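Local structure of CCMAN5 (Cellulosimicrobium cellulans, 2XSG) at residues R309-H314 and V647-D651; A611-T616 and G690-F694; L315-F319 and I363-D367. The protein is an alpha-mannosidase of glycoside hydrolase family 92, contains calcium, probably cleaves alpha-mannosides and enables mannose-6-phosphate modification of yeast-produced recombinant human lysosomal enzymes. All blocks are in the same frame, centred on the assembly; numbering follows the deposited sequence.

In the fold
Helix 306-318 serves two of the contacts: its middle takes a loop in interaction 1, and its C-terminal end meets helix 353-366 in interaction 3. Interaction 2 sets helix 604-616 against another loop and touches interaction 1 through packing of Tyr-615 on Tyr-648. Side chains of all three contacts also reach helix 665-675. Interaction 3, centred about 11 Å from the centre of the chain, is buried and almost wholly apolar. Interaction 2 is buried too, yet mixes a methyl-on-ring contact with a guanidinium and a water. Interaction 1 is only partly buried, grading from a histidine-tyrosine pair to the exposed Arg-309. Both helix-loop contacts include a water that bridges the two segments.

Interaction 1: R309-H314 and V647-D651; sequences RLFYTH and VYRLD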
ATOM      1  N   ARG A 309      -7.959 -18.053  -0.327  1.00  7.00           N
ATOM      2  CA  ARG A 309      -8.025 -17.139   0.816  1.00  7.83           C
ATOM      3  C   ARG A 309      -6.930 -16.066   0.726  1.00  7.44           C
ATOM      4  O   ARG A 309      -7.164 -14.882   1.014  1.00  7.58           O
ATOM      5  CB  ARG A 309      -7.901 -17.912   2.123  1.00  7.75           C
ATOM      6  CG  ARG A 309      -9.178 -18.588   2.557  1.00 10.70           C
ATOM      7  CD  ARG A 309      -8.875 -19.791   3.426  1.00 14.19           C
ATOM      8  NE  ARG A 309      -9.988 -20.122   4.304  1.00 18.44           N
ATOM      9  CZ  ARG A 309     -11.047 -20.848   3.958  1.00 22.18           C
ATOM     10  NH1 ARG A 309     -11.174 -21.334   2.720  1.00 25.79           N
ATOM     11  NH2 ARG A 309     -11.995 -21.083   4.852  1.00 22.93           N
ATOM     12  N   LEU A 310      -5.736 -16.495   0.319  1.00  7.39           N
ATOM     13  CA  LEU A 310      -4.615 -15.591   0.122  1.00  6.95           C
ATOM     14  C   LEU A 310      -4.960 -14.570  -0.938  1.00  6.71           C
ATOM     15  O   LEU A 310      -4.761 -13.381  -0.723  1.00  7.42           O
ATOM     16  CB  LEU A 310      -3.363 -16.339  -0.308  1.00  6.96           C
ATOM     17  CG  LEU A 310      -2.324 -16.665   0.732  1.00  7.38           C
ATOM     18  CD1 LEU A 310      -1.201 -17.445   0.030  1.00  8.36           C
ATOM     19  CD2 LEU A 310      -1.784 -15.399   1.450  1.00  6.47           C
ATOM     20  N   PHE A 311      -5.499 -15.018  -2.075  1.00  6.10           N
ATOM     21  CA  PHE A 311      -5.952 -14.069  -3.086  1.00  5.21           C
ATOM     22  C   PHE A 311      -6.900 -12.997  -2.522  1.00  5.13           C
ATOM     23  O   PHE A 311      -6.653 -11.791  -2.701  1.00  4.80           O
ATOM     24  CB  PHE A 311      -6.598 -14.775  -4.278  1.00  4.65           C
ATOM     25  CG  PHE A 311      -7.068 -13.843  -5.329  1.00  3.99           C
ATOM     26  CD1 PHE A 311      -6.178 -13.336  -6.273  1.00  4.38           C
ATOM     27  CD2 PHE A 311      -8.393 -13.421  -5.361  1.00  2.00           C
ATOM     28  CE1 PHE A 311      -6.608 -12.440  -7.225  1.00  2.98           C
ATOM     29  CE2 PHE A 311      -8.825 -12.514  -6.310  1.00  3.04           C
ATOM     30  CZ  PHE A 311      -7.932 -12.028  -7.251  1.00  4.18           C
ATOM     31  N   TYR A 312      -7.983 -13.428  -1.871  1.00  4.62           N
ATOM     32  CA  TYR A 312      -9.004 -12.482  -1.399  1.00  4.28           C
ATOM     33  C   TYR A 312      -8.511 -11.565  -0.268  1.00  4.25           C
ATOM     34  O   TYR A 312      -8.938 -10.409  -0.172  1.00  4.02           O
ATOM     35  CB  TYR A 312     -10.358 -13.157  -1.095  1.00  4.30           C
ATOM     36  CG  TYR A 312     -11.096 -13.484  -2.388  1.00  4.79           C
ATOM     37  CD1 TYR A 312     -11.666 -12.461  -3.177  1.00  4.94           C
ATOM     38  CD2 TYR A 312     -11.189 -14.788  -2.847  1.00  3.40           C
ATOM     39  CE1 TYR A 312     -12.307 -12.751  -4.371  1.00  2.64           C
ATOM     40  CE2 TYR A 312     -11.829 -15.094  -4.039  1.00  3.53           C
ATOM     41  CZ  TYR A 312     -12.373 -14.062  -4.807  1.00  3.02           C
ATOM     42  OH  TYR A 312     -13.003 -14.364  -5.981  1.00  2.10           O
ATOM     43  N   THR A 313      -7.615 -12.087   0.562  1.00  3.99           N
ATOM     44  CA  THR A 313      -6.966 -11.307   1.602  1.00  3.87           C
ATOM     45  C   THR A 313      -6.150 -10.175   0.959  1.00  4.37           C
ATOM     46  O   THR A 313      -6.212  -9.022   1.401  1.00  3.58           O
ATOM     47  CB  THR A 313      -6.062 -12.194   2.492  1.00  4.61           C
ATOM     48  OG1 THR A 313      -6.859 -13.195   3.154  1.00  2.83           O
ATOM     49  CG2 THR A 313      -5.306 -11.343   3.529  1.00  3.47           C
ATOM     50  N   HIS A 314      -5.398 -10.501  -0.090  1.00  3.68           N
ATOM     51  CA  HIS A 314      -4.583  -9.489  -0.757  1.00  4.29           C
ATOM     52  C   HIS A 314      -5.405  -8.574  -1.669  1.00  4.18           C
ATOM     53  O   HIS A 314      -5.062  -7.387  -1.844  1.00  4.46           O
ATOM     54  CB  HIS A 314      -3.375 -10.106  -1.476  1.00  3.78           C
ATOM     55  CG  HIS A 314      -2.388 -10.724  -0.534  1.00  4.89           C
ATOM     56  ND1 HIS A 314      -1.811 -10.021   0.499  1.00  6.14           N
ATOM     57  CD2 HIS A 314      -1.900 -11.984  -0.449  1.00  2.94           C
ATOM     58  CE1 HIS A 314      -1.003 -10.813   1.175  1.00  3.28           C
ATOM     59  NE2 HIS A 314      -1.028 -12.007   0.612  1.00  4.88           N
ATOM     60  N   VAL A 647       7.448 -16.596   0.282  1.00  7.08           N
ATOM     61  CA  VAL A 647       7.523 -15.139   0.376  1.00  5.75           C
ATOM     62  C   VAL A 647       6.210 -14.637   0.966  1.00  5.44           C
ATOM     63  O   VAL A 647       6.194 -13.731   1.795  1.00  4.92           O
ATOM     64  CB  VAL A 647       7.840 -14.527  -1.017  1.00  5.45           C
ATOM     65  CG1 VAL A 647       7.578 -13.016  -1.068  1.00  5.28           C
ATOM     66  CG2 VAL A 647       9.279 -14.817  -1.389  1.00  4.35           C
ATOM     67  N   TYR A 648       5.118 -15.256   0.533  1.00  5.42           N
ATOM     68  CA  TYR A 648       3.780 -14.933   0.977  1.00  5.56           C
ATOM     69  C   TYR A 648       3.196 -16.116   1.747  1.00  6.13           C
ATOM     70  O   TYR A 648       3.165 -17.227   1.205  1.00  5.77           O
ATOM     71  CB  TYR A 648       2.889 -14.682  -0.239  1.00  5.31           C
ATOM     72  CG  TYR A 648       3.154 -13.390  -0.960  1.00  4.41           C
ATOM     73  CD1 TYR A 648       4.168 -13.299  -1.912  1.00  4.23           C
ATOM     74  CD2 TYR A 648       2.359 -12.273  -0.733  1.00  4.42           C
ATOM     75  CE1 TYR A 648       4.419 -12.098  -2.590  1.00  5.83           C
ATOM     76  CE2 TYR A 648       2.582 -11.062  -1.430  1.00  4.32           C
ATOM     77  CZ  TYR A 648       3.615 -10.992  -2.352  1.00  5.08           C
ATOM     78  OH  TYR A 648       3.841  -9.822  -3.027  1.00  4.80           O
ATOM     79  N   ARG A 649       2.741 -15.879   2.987  1.00  6.63           N
ATOM     80  CA  ARG A 649       2.096 -16.924   3.822  1.00  7.76           C
ATOM     81  C   ARG A 649       0.701 -16.487   4.255  1.00  7.14           C
ATOM     82  O   ARG A 649       0.486 -15.301   4.508  1.00  6.28           O
ATOM     83  CB  ARG A 649       2.899 -17.230   5.109  1.00  7.72           C
ATOM     84  CG  ARG A 649       4.399 -17.429   4.934  1.00 11.95           C
ATOM     85  CD  ARG A 649       5.006 -18.403   5.946  1.00 15.93           C
ATOM     86  NE  ARG A 649       5.796 -19.370   5.180  1.00 21.93           N
ATOM     87  CZ  ARG A 649       6.830 -20.078   5.630  1.00 24.78           C
ATOM     88  NH1 ARG A 649       7.249 -19.940   6.879  1.00 25.03           N
ATOM     89  NH2 ARG A 649       7.462 -20.923   4.806  1.00 26.20           N
ATOM     90  N   LEU A 650      -0.230 -17.440   4.387  1.00  6.89           N
ATOM     91  CA  LEU A 650      -1.493 -17.145   5.046  1.00  6.76           C
ATOM     92  C   LEU A 650      -1.262 -17.337   6.547  1.00  7.34           C
ATOM     93  O   LEU A 650      -1.663 -18.346   7.139  1.00  7.61           O
ATOM     94  CB  LEU A 650      -2.656 -18.015   4.537  1.00  6.65           C
ATOM     95  CG  LEU A 650      -4.052 -17.483   4.906  1.00  5.92           C
ATOM     96  CD1 LEU A 650      -4.449 -16.270   4.058  1.00  5.75           C
ATOM     97  CD2 LEU A 650      -5.109 -18.578   4.785  1.00  7.03           C
ATOM     98  N   ASP A 651      -0.598 -16.345   7.135  1.00  6.73           N
ATOM     99  CA  ASP A 651      -0.163 -16.361   8.512  1.00  6.42           C
ATOM    100  C   ASP A 651      -0.047 -14.922   8.972  1.00  6.73           C
ATOM    101  O   ASP A 651       0.167 -14.018   8.146  1.00  6.44           O
ATOM    102  CB  ASP A 651       1.235 -16.996   8.601  1.00  6.94           C
ATOM    103  CG  ASP A 651       1.607 -17.374  10.011  1.00  6.89           C
ATOM    104  OD1 ASP A 651       1.035 -18.361  10.515  1.00  7.13           O
ATOM    105  OD2 ASP A 651       2.433 -16.673  10.630  1.00  6.26           O
TER
HETATM  106  O   HOH W   1       0.807 -13.359   2.795  1.00  2.00           O
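Leu-650 lies against Leu-310 where helix 306-318 of the (alpha/alpha)6-barrel catalytic domain of family 92 meets the irregular loop that follows strand 638-646. The two leucines run past each other in opposite directions, so they meet flank to flank, with CD2 of Leu-310 3.8 Å from CD1 of Leu-650. Chi1 of Leu-650 (-164°) carries CG to the side opposite its own backbone N, and the two methyls beyond it divide the helix surface between them: CD1 meets Leu-310 and Thr-313, while CD2 comes 3.9 Å from CB of Arg-309. From there the extended chain of Arg-309 leads away from the loop. Leu-650 is also the centre of an inverse gamma turn.

The second pairing is aromatic. Tyr-648 directs its edge at the face of His-314 in an offset edge-to-face pair, with centroids of the His-314 and Tyr-648 rings 5.5 Å apart and planes at 83°. CD2 of Tyr-648 makes the nearest approach, 3.7 Å from NE2 of His-314. Helix 665-675 holds both rings: His-314 ND1 is hydrogen-bonded to Ser-667 OG and Tyr-648 OH to Met-666 O, while Phe-670 packs on both.

Between the two pairings sits a water in the plane of the imidazole, 3.2 Å from NE2 of His-314. It donates to the O atom of Arg-649 at 2.6 Å, thereby tying a loop carbonyl to a helix side chain. Thr-313 is occupied on its own helix as well as with Asp-14 N: its OG1 donates to the O atom of Arg-309 at 2.7 Å, from 41° out of the carbonyl plane, on the face opposite that used by Thr-313 N.

Interaction 2: A611-T616 and G690-F694; sequences ARAIYT and GSPFF
Arg-612 begins its path on Ser-691, joining helix 604-616 of the family 92 (alpha/alpha)6 barrel to the loop that leads into strand 696-700. Its CB lies 3.8 Å from OG of Ser-691, a hydroxyl whose main outside partner is Phe-719 O. A bend at chi2 (70°) then turns the chain along the loop, bringing CD 4.2 Å from CD1 of Phe-693. NE donates to OG1 of Thr-616 at 2.9 Å; that hydroxyl in turn donates to the O atom of Arg-612 at 2.6 Å, so it joins the side-chain NE to the arginine's own carbonyl. On the other branch of the threonine, CG2 makes a CH-pi contact over one face of Phe-693, 3.7 Å from the ring centroid and 22° off its normal. With an alanine in place of Thr-616, NE of Arg-612 would probably lose its acceptor and hold less firmly, and a gap would open over the phenylalanine face. At the tip, NH1 also bonds to Thr-301 OG1, and it donates to a water in the plane of the guanidinium, 2.9 Å from NH1. That water donates onward to OG of Ser-691 and, at 2.6 Å, to the O atom of Pro-692.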
ATOM      1  N   ALA A 611       7.116 -16.654 -11.526  1.00  5.88           N
ATOM      2  CA  ALA A 611       5.852 -16.071 -11.059  1.00  6.31           C
ATOM      3  C   ALA A 611       5.103 -17.042 -10.145  1.00  6.41           C
ATOM      4  O   ALA A 611       4.728 -16.681  -9.024  1.00  6.48           O
ATOM      5  CB  ALA A 611       4.976 -15.639 -12.223  1.00  6.74           C
ATOM      6  N   ARG A 612       4.915 -18.278 -10.598  1.00  5.48           N
ATOM      7  CA  ARG A 612       4.247 -19.264  -9.759  1.00  5.71           C
ATOM      8  C   ARG A 612       5.037 -19.545  -8.469  1.00  5.40           C
ATOM      9  O   ARG A 612       4.437 -19.679  -7.396  1.00  5.68           O
ATOM     10  CB  ARG A 612       3.949 -20.555 -10.538  1.00  5.10           C
ATOM     11  CG  ARG A 612       3.128 -21.582  -9.763  1.00  5.41           C
ATOM     12  CD  ARG A 612       1.686 -21.155  -9.535  1.00  6.48           C
ATOM     13  NE  ARG A 612       1.000 -21.992  -8.540  1.00  6.21           N
ATOM     14  CZ  ARG A 612      -0.140 -22.652  -8.750  1.00  5.90           C
ATOM     15  NH1 ARG A 612      -0.766 -22.577  -9.919  1.00  5.14           N
ATOM     16  NH2 ARG A 612      -0.687 -23.365  -7.764  1.00  6.21           N
ATOM     17  N   ALA A 613       6.368 -19.594  -8.569  1.00  4.76           N
ATOM     18  CA  ALA A 613       7.235 -19.962  -7.431  1.00  4.20           C
ATOM     19  C   ALA A 613       7.300 -18.901  -6.322  1.00  4.35           C
ATOM     20  O   ALA A 613       7.082 -19.194  -5.130  1.00  3.50           O
ATOM     21  CB  ALA A 613       8.656 -20.307  -7.929  1.00  4.39           C
ATOM     22  N   ILE A 614       7.609 -17.668  -6.717  1.00  4.20           N
ATOM     23  CA  ILE A 614       7.726 -16.561  -5.760  1.00  4.67           C
ATOM     24  C   ILE A 614       6.422 -16.383  -4.993  1.00  4.51           C
ATOM     25  O   ILE A 614       6.430 -16.164  -3.783  1.00  4.71           O
ATOM     26  CB  ILE A 614       8.144 -15.231  -6.460  1.00  4.65           C
ATOM     27  CG1 ILE A 614       9.569 -15.345  -7.023  1.00  4.93           C
ATOM     28  CG2 ILE A 614       8.120 -14.016  -5.458  1.00  4.94           C
ATOM     29  CD1 ILE A 614       9.913 -14.294  -8.096  1.00  4.56           C
ATOM     30  N   TYR A 615       5.301 -16.479  -5.690  1.00  4.36           N
ATOM     31  CA  TYR A 615       4.018 -16.109  -5.071  1.00  4.85           C
ATOM     32  C   TYR A 615       3.268 -17.269  -4.412  1.00  4.88           C
ATOM     33  O   TYR A 615       2.417 -17.034  -3.564  1.00  4.85           O
ATOM     34  CB  TYR A 615       3.113 -15.386  -6.067  1.00  4.49           C
ATOM     35  CG  TYR A 615       3.652 -14.042  -6.458  1.00  4.42           C
ATOM     36  CD1 TYR A 615       3.405 -12.926  -5.665  1.00  2.73           C
ATOM     37  CD2 TYR A 615       4.425 -13.890  -7.612  1.00  3.36           C
ATOM     38  CE1 TYR A 615       3.905 -11.684  -5.997  1.00  3.05           C
ATOM     39  CE2 TYR A 615       4.934 -12.648  -7.967  1.00  5.84           C
ATOM     40  CZ  TYR A 615       4.665 -11.538  -7.151  1.00  4.73           C
ATOM     41  OH  TYR A 615       5.161 -10.300  -7.494  1.00  2.80           O
ATOM     42  N   THR A 616       3.582 -18.511  -4.790  1.00  4.35           N
ATOM     43  CA  THR A 616       2.795 -19.637  -4.268  1.00  4.62           C
ATOM     44  C   THR A 616       3.613 -20.810  -3.733  1.00  4.83           C
ATOM     45  O   THR A 616       3.027 -21.769  -3.248  1.00  4.84           O
ATOM     46  CB  THR A 616       1.781 -20.190  -5.282  1.00  3.73           C
ATOM     47  OG1 THR A 616       2.457 -20.988  -6.258  1.00  3.10           O
ATOM     48  CG2 THR A 616       1.026 -19.078  -5.975  1.00  4.12           C
ATOM     49  N   GLY A 690       2.092 -13.864 -17.138  1.00  6.45           N
ATOM     50  CA  GLY A 690       2.819 -14.706 -16.180  1.00  6.69           C
ATOM     51  C   GLY A 690       2.290 -16.129 -16.143  1.00  6.67           C
ATOM     52  O   GLY A 690       2.181 -16.782 -17.185  1.00  6.55           O
ATOM     53  N   SER A 691       1.957 -16.593 -14.940  1.00  6.80           N
ATOM     54  CA  SER A 691       1.401 -17.926 -14.736  1.00  7.27           C
ATOM     55  C   SER A 691       0.099 -17.834 -13.939  1.00  7.25           C
ATOM     56  O   SER A 691       0.122 -17.929 -12.706  1.00  7.33           O
ATOM     57  CB  SER A 691       2.429 -18.812 -14.019  1.00  7.44           C
ATOM     58  OG  SER A 691       1.926 -20.122 -13.780  1.00  8.73           O
ATOM     59  N   PRO A 692      -1.045 -17.632 -14.632  1.00  7.03           N
ATOM     60  CA  PRO A 692      -2.323 -17.525 -13.915  1.00  6.85           C
ATOM     61  C   PRO A 692      -2.522 -18.698 -12.956  1.00  6.38           C
ATOM     62  O   PRO A 692      -2.313 -19.852 -13.353  1.00  6.46           O
ATOM     63  CB  PRO A 692      -3.393 -17.562 -15.022  1.00  6.95           C
ATOM     64  CG  PRO A 692      -2.687 -17.414 -16.317  1.00  7.37           C
ATOM     65  CD  PRO A 692      -1.191 -17.510 -16.098  1.00  7.71           C
ATOM     66  N   PHE A 693      -2.926 -18.404 -11.717  1.00  6.02           N
ATOM     67  CA  PHE A 693      -3.018 -19.422 -10.658  1.00  6.34           C
ATOM     68  C   PHE A 693      -4.245 -20.305 -10.756  1.00  6.15           C
ATOM     69  O   PHE A 693      -4.198 -21.450 -10.334  1.00  5.89           O
ATOM     70  CB  PHE A 693      -3.081 -18.808  -9.246  1.00  6.44           C
ATOM     71  CG  PHE A 693      -1.925 -17.921  -8.874  1.00  5.28           C
ATOM     72  CD1 PHE A 693      -0.828 -17.740  -9.714  1.00  4.45           C
ATOM     73  CD2 PHE A 693      -1.927 -17.305  -7.625  1.00  3.54           C
ATOM     74  CE1 PHE A 693       0.216 -16.925  -9.335  1.00  5.70           C
ATOM     75  CE2 PHE A 693      -0.890 -16.479  -7.237  1.00  4.58           C
ATOM     76  CZ  PHE A 693       0.190 -16.291  -8.091  1.00  5.56           C
ATOM     77  N   PHE A 694      -5.348 -19.755 -11.255  1.00  5.99           N
ATOM     78  CA  PHE A 694      -6.658 -20.394 -11.088  1.00  6.87           C
ATOM     79  C   PHE A 694      -7.275 -20.881 -12.393  1.00  7.03           C
ATOM     80  O   PHE A 694      -6.988 -20.345 -13.470  1.00  7.11           O
ATOM     81  CB  PHE A 694      -7.616 -19.445 -10.363  1.00  6.88           C
ATOM     82  CG  PHE A 694      -7.082 -18.940  -9.041  1.00  7.02           C
ATOM     83  CD1 PHE A 694      -6.823 -19.814  -7.999  1.00  8.15           C
ATOM     84  CD2 PHE A 694      -6.836 -17.595  -8.842  1.00  7.48           C
ATOM     85  CE1 PHE A 694      -6.325 -19.343  -6.775  1.00  8.90           C
ATOM     86  CE2 PHE A 694      -6.339 -17.118  -7.625  1.00  5.38           C
ATOM     87  CZ  PHE A 694      -6.093 -17.989  -6.595  1.00  6.72           C
TER
HETATM   88  O   HOH W   2      -0.305 -21.250 -12.485  1.00  2.20           O

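Interaction 3: L315-F319 and I363-D367; sequences LYRMF and IAYID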
ATOM      1  N   LEU A 315      -6.498  -9.089  -2.232  1.00  3.33           N
ATOM      2  CA  LEU A 315      -7.427  -8.190  -2.914  1.00  3.00           C
ATOM      3  C   LEU A 315      -7.977  -7.155  -1.906  1.00  3.01           C
ATOM      4  O   LEU A 315      -8.048  -5.939  -2.204  1.00  2.44           O
ATOM      5  CB  LEU A 315      -8.563  -8.957  -3.600  1.00  2.86           C
ATOM      6  CG  LEU A 315      -9.464  -8.216  -4.594  1.00  2.78           C
ATOM      7  CD1 LEU A 315      -8.686  -7.703  -5.823  1.00  4.34           C
ATOM      8  CD2 LEU A 315     -10.638  -9.082  -5.045  1.00  3.53           C
ATOM      9  N   TYR A 316      -8.343  -7.627  -0.713  1.00  2.52           N
ATOM     10  CA  TYR A 316      -8.785  -6.728   0.362  1.00  2.15           C
ATOM     11  C   TYR A 316      -7.730  -5.630   0.632  1.00  2.52           C
ATOM     12  O   TYR A 316      -8.051  -4.461   0.696  1.00  2.00           O
ATOM     13  CB  TYR A 316      -9.132  -7.541   1.614  1.00  2.39           C
ATOM     14  CG  TYR A 316      -9.233  -6.761   2.909  1.00  2.59           C
ATOM     15  CD1 TYR A 316     -10.420  -6.114   3.279  1.00  3.52           C
ATOM     16  CD2 TYR A 316      -8.150  -6.686   3.777  1.00  2.02           C
ATOM     17  CE1 TYR A 316     -10.508  -5.392   4.486  1.00  4.17           C
ATOM     18  CE2 TYR A 316      -8.228  -5.971   4.971  1.00  4.06           C
ATOM     19  CZ  TYR A 316      -9.407  -5.330   5.323  1.00  3.51           C
ATOM     20  OH  TYR A 316      -9.480  -4.629   6.515  1.00  2.98           O
ATOM     21  N   ARG A 317      -6.471  -6.033   0.742  1.00  2.89           N
ATOM     22  CA  ARG A 317      -5.366  -5.110   1.010  1.00  3.71           C
ATOM     23  C   ARG A 317      -5.124  -4.119  -0.139  1.00  4.08           C
ATOM     24  O   ARG A 317      -4.630  -3.014   0.091  1.00  4.36           O
ATOM     25  CB  ARG A 317      -4.082  -5.894   1.270  1.00  3.59           C
ATOM     26  CG  ARG A 317      -4.077  -6.786   2.506  1.00  5.05           C
ATOM     27  CD  ARG A 317      -4.251  -5.969   3.764  1.00  6.68           C
ATOM     28  NE  ARG A 317      -3.998  -6.760   4.959  1.00  9.33           N
ATOM     29  CZ  ARG A 317      -4.403  -6.436   6.187  1.00  9.44           C
ATOM     30  NH1 ARG A 317      -5.098  -5.325   6.403  1.00  9.43           N
ATOM     31  NH2 ARG A 317      -4.115  -7.238   7.200  1.00 11.03           N
ATOM     32  N   MET A 318      -5.457  -4.521  -1.365  1.00  4.49           N
ATOM     33  CA  MET A 318      -5.315  -3.650  -2.538  1.00  6.35           C
ATOM     34  C   MET A 318      -6.233  -2.414  -2.522  1.00  6.45           C
ATOM     35  O   MET A 318      -5.894  -1.387  -3.112  1.00  7.33           O
ATOM     36  CB  MET A 318      -5.505  -4.443  -3.840  1.00  6.39           C
ATOM     37  CG  MET A 318      -5.479  -3.571  -5.105  1.00  7.93           C
ATOM     38  SD  MET A 318      -5.812  -4.547  -6.601  1.00 12.76           S
ATOM     39  CE  MET A 318      -5.220  -6.081  -6.027  1.00 11.46           C
ATOM     40  N   PHE A 319      -7.367  -2.518  -1.829  1.00  6.56           N
ATOM     41  CA  PHE A 319      -8.321  -1.411  -1.698  1.00  7.83           C
ATOM     42  C   PHE A 319      -8.205  -0.704  -0.326  1.00  7.71           C
ATOM     43  O   PHE A 319      -9.159  -0.688   0.452  1.00  8.19           O
ATOM     44  CB  PHE A 319      -9.767  -1.924  -1.925  1.00  8.08           C
ATOM     45  CG  PHE A 319     -10.061  -2.318  -3.356  1.00  9.28           C
ATOM     46  CD1 PHE A 319     -10.649  -1.410  -4.238  1.00 13.60           C
ATOM     47  CD2 PHE A 319      -9.759  -3.590  -3.820  1.00 11.49           C
ATOM     48  CE1 PHE A 319     -10.932  -1.767  -5.579  1.00 14.45           C
ATOM     49  CE2 PHE A 319     -10.022  -3.967  -5.152  1.00 11.99           C
ATOM     50  CZ  PHE A 319     -10.607  -3.059  -6.031  1.00 15.26           C
ATOM     51  N   ILE A 363      -4.646  -1.767 -10.268  1.00  3.96           N
ATOM     52  CA  ILE A 363      -5.938  -1.168  -9.939  1.00  3.43           C
ATOM     53  C   ILE A 363      -6.702  -0.795 -11.218  1.00  3.45           C
ATOM     54  O   ILE A 363      -7.903  -1.070 -11.327  1.00  3.48           O
ATOM     55  CB  ILE A 363      -5.805   0.071  -9.007  1.00  3.37           C
ATOM     56  CG1 ILE A 363      -5.321  -0.340  -7.617  1.00  2.14           C
ATOM     57  CG2 ILE A 363      -7.151   0.792  -8.875  1.00  2.97           C
ATOM     58  CD1 ILE A 363      -4.923   0.852  -6.746  1.00  2.00           C
ATOM     59  N   ALA A 364      -6.005  -0.205 -12.188  1.00  3.28           N
ATOM     60  CA  ALA A 364      -6.626   0.130 -13.485  1.00  3.80           C
ATOM     61  C   ALA A 364      -7.430  -1.017 -14.110  1.00  3.81           C
ATOM     62  O   ALA A 364      -8.507  -0.783 -14.655  1.00  3.73           O
ATOM     63  CB  ALA A 364      -5.595   0.656 -14.477  1.00  3.50           C
ATOM     64  N   TYR A 365      -6.944  -2.253 -14.025  1.00  4.50           N
ATOM     65  CA  TYR A 365      -7.711  -3.337 -14.659  1.00  4.70           C
ATOM     66  C   TYR A 365      -8.686  -4.078 -13.732  1.00  5.57           C
ATOM     67  O   TYR A 365      -9.492  -4.898 -14.192  1.00  6.15           O
ATOM     68  CB  TYR A 365      -6.832  -4.258 -15.533  1.00  4.73           C
ATOM     69  CG  TYR A 365      -5.924  -5.262 -14.842  1.00  3.93           C
ATOM     70  CD1 TYR A 365      -6.445  -6.289 -14.067  1.00  3.24           C
ATOM     71  CD2 TYR A 365      -4.537  -5.229 -15.046  1.00  5.23           C
ATOM     72  CE1 TYR A 365      -5.609  -7.235 -13.470  1.00  4.61           C
ATOM     73  CE2 TYR A 365      -3.696  -6.169 -14.475  1.00  3.81           C
ATOM     74  CZ  TYR A 365      -4.246  -7.175 -13.674  1.00  4.33           C
ATOM     75  OH  TYR A 365      -3.426  -8.118 -13.089  1.00  2.83           O
ATOM     76  N   ILE A 366      -8.646  -3.758 -12.436  1.00  5.76           N
ATOM     77  CA  ILE A 366      -9.572  -4.366 -11.483  1.00  6.01           C
ATOM     78  C   ILE A 366     -10.768  -3.448 -11.174  1.00  6.41           C
ATOM     79  O   ILE A 366     -11.909  -3.918 -11.128  1.00  6.63           O
ATOM     80  CB  ILE A 366      -8.844  -4.880 -10.220  1.00  6.58           C
ATOM     81  CG1 ILE A 366      -8.044  -6.142 -10.596  1.00  7.45           C
ATOM     82  CG2 ILE A 366      -9.847  -5.234  -9.099  1.00  7.65           C
ATOM     83  CD1 ILE A 366      -7.043  -6.575  -9.582  1.00  9.58           C
ATOM     84  N   ASP A 367     -10.497  -2.150 -11.003  1.00  5.97           N
ATOM     85  CA  ASP A 367     -11.525  -1.149 -10.730  1.00  5.57           C
ATOM     86  C   ASP A 367     -11.197   0.145 -11.479  1.00  4.72           C
ATOM     87  O   ASP A 367     -10.649   1.090 -10.893  1.00  4.39           O
ATOM     88  CB  ASP A 367     -11.641  -0.903  -9.224  1.00  5.56           C
ATOM     89  CG  ASP A 367     -12.873  -0.091  -8.848  1.00  6.70           C
ATOM     90  OD1 ASP A 367     -13.496   0.554  -9.723  1.00  6.55           O
ATOM     91  OD2 ASP A 367     -13.219  -0.104  -7.653  1.00  7.88           O
TER
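Met-318 reaches across to Ile-366 and Ile-363, packing the C-terminal end of helix 306-318 against that of helix 353-366 inside the catalytic domain, whose fold in family 92 is an (alpha/alpha)6 barrel. The apolar contacts come first. Met-318 is extended through chi1 and chi2, then bends at chi3 (-27°), which lets both SD and CE lie by one methyl: SD is 3.8 Å from CD1 of Ile-366. Nearer its root, CG of Met-318 passes CG1 of Ile-363 at 4.1 Å, the two side chains running in opposite directions. Val-671 of helix 665-675 touches both Met-318 and Ile-366, adding a third wall.

The aromatic contacts are all made at the rim of Phe-319. CG2 of Ile-366 approaches CZ of Phe-319 to 3.8 Å, near the ring plane. Beside it, OD2 of Asp-367 stands 3.5 Å from CE1 of Phe-319, with the carboxylate turned 43° from the ring; an oxygen at a C-H edge is probably mildly attractive.

The polar contacts lie within the second segment and beyond it. Asp-367 is the N-cap of helix 368-387, its OD1 accepting a weak hydrogen bond from Leu-370 N, while OD2 has a long, weak ion pair with Arg-292. The preceding helix closes on a shared acceptor: the O atom of Ile-363 takes Ile-366 N at 3.0 Å and Asp-367 N at 2.8 Å.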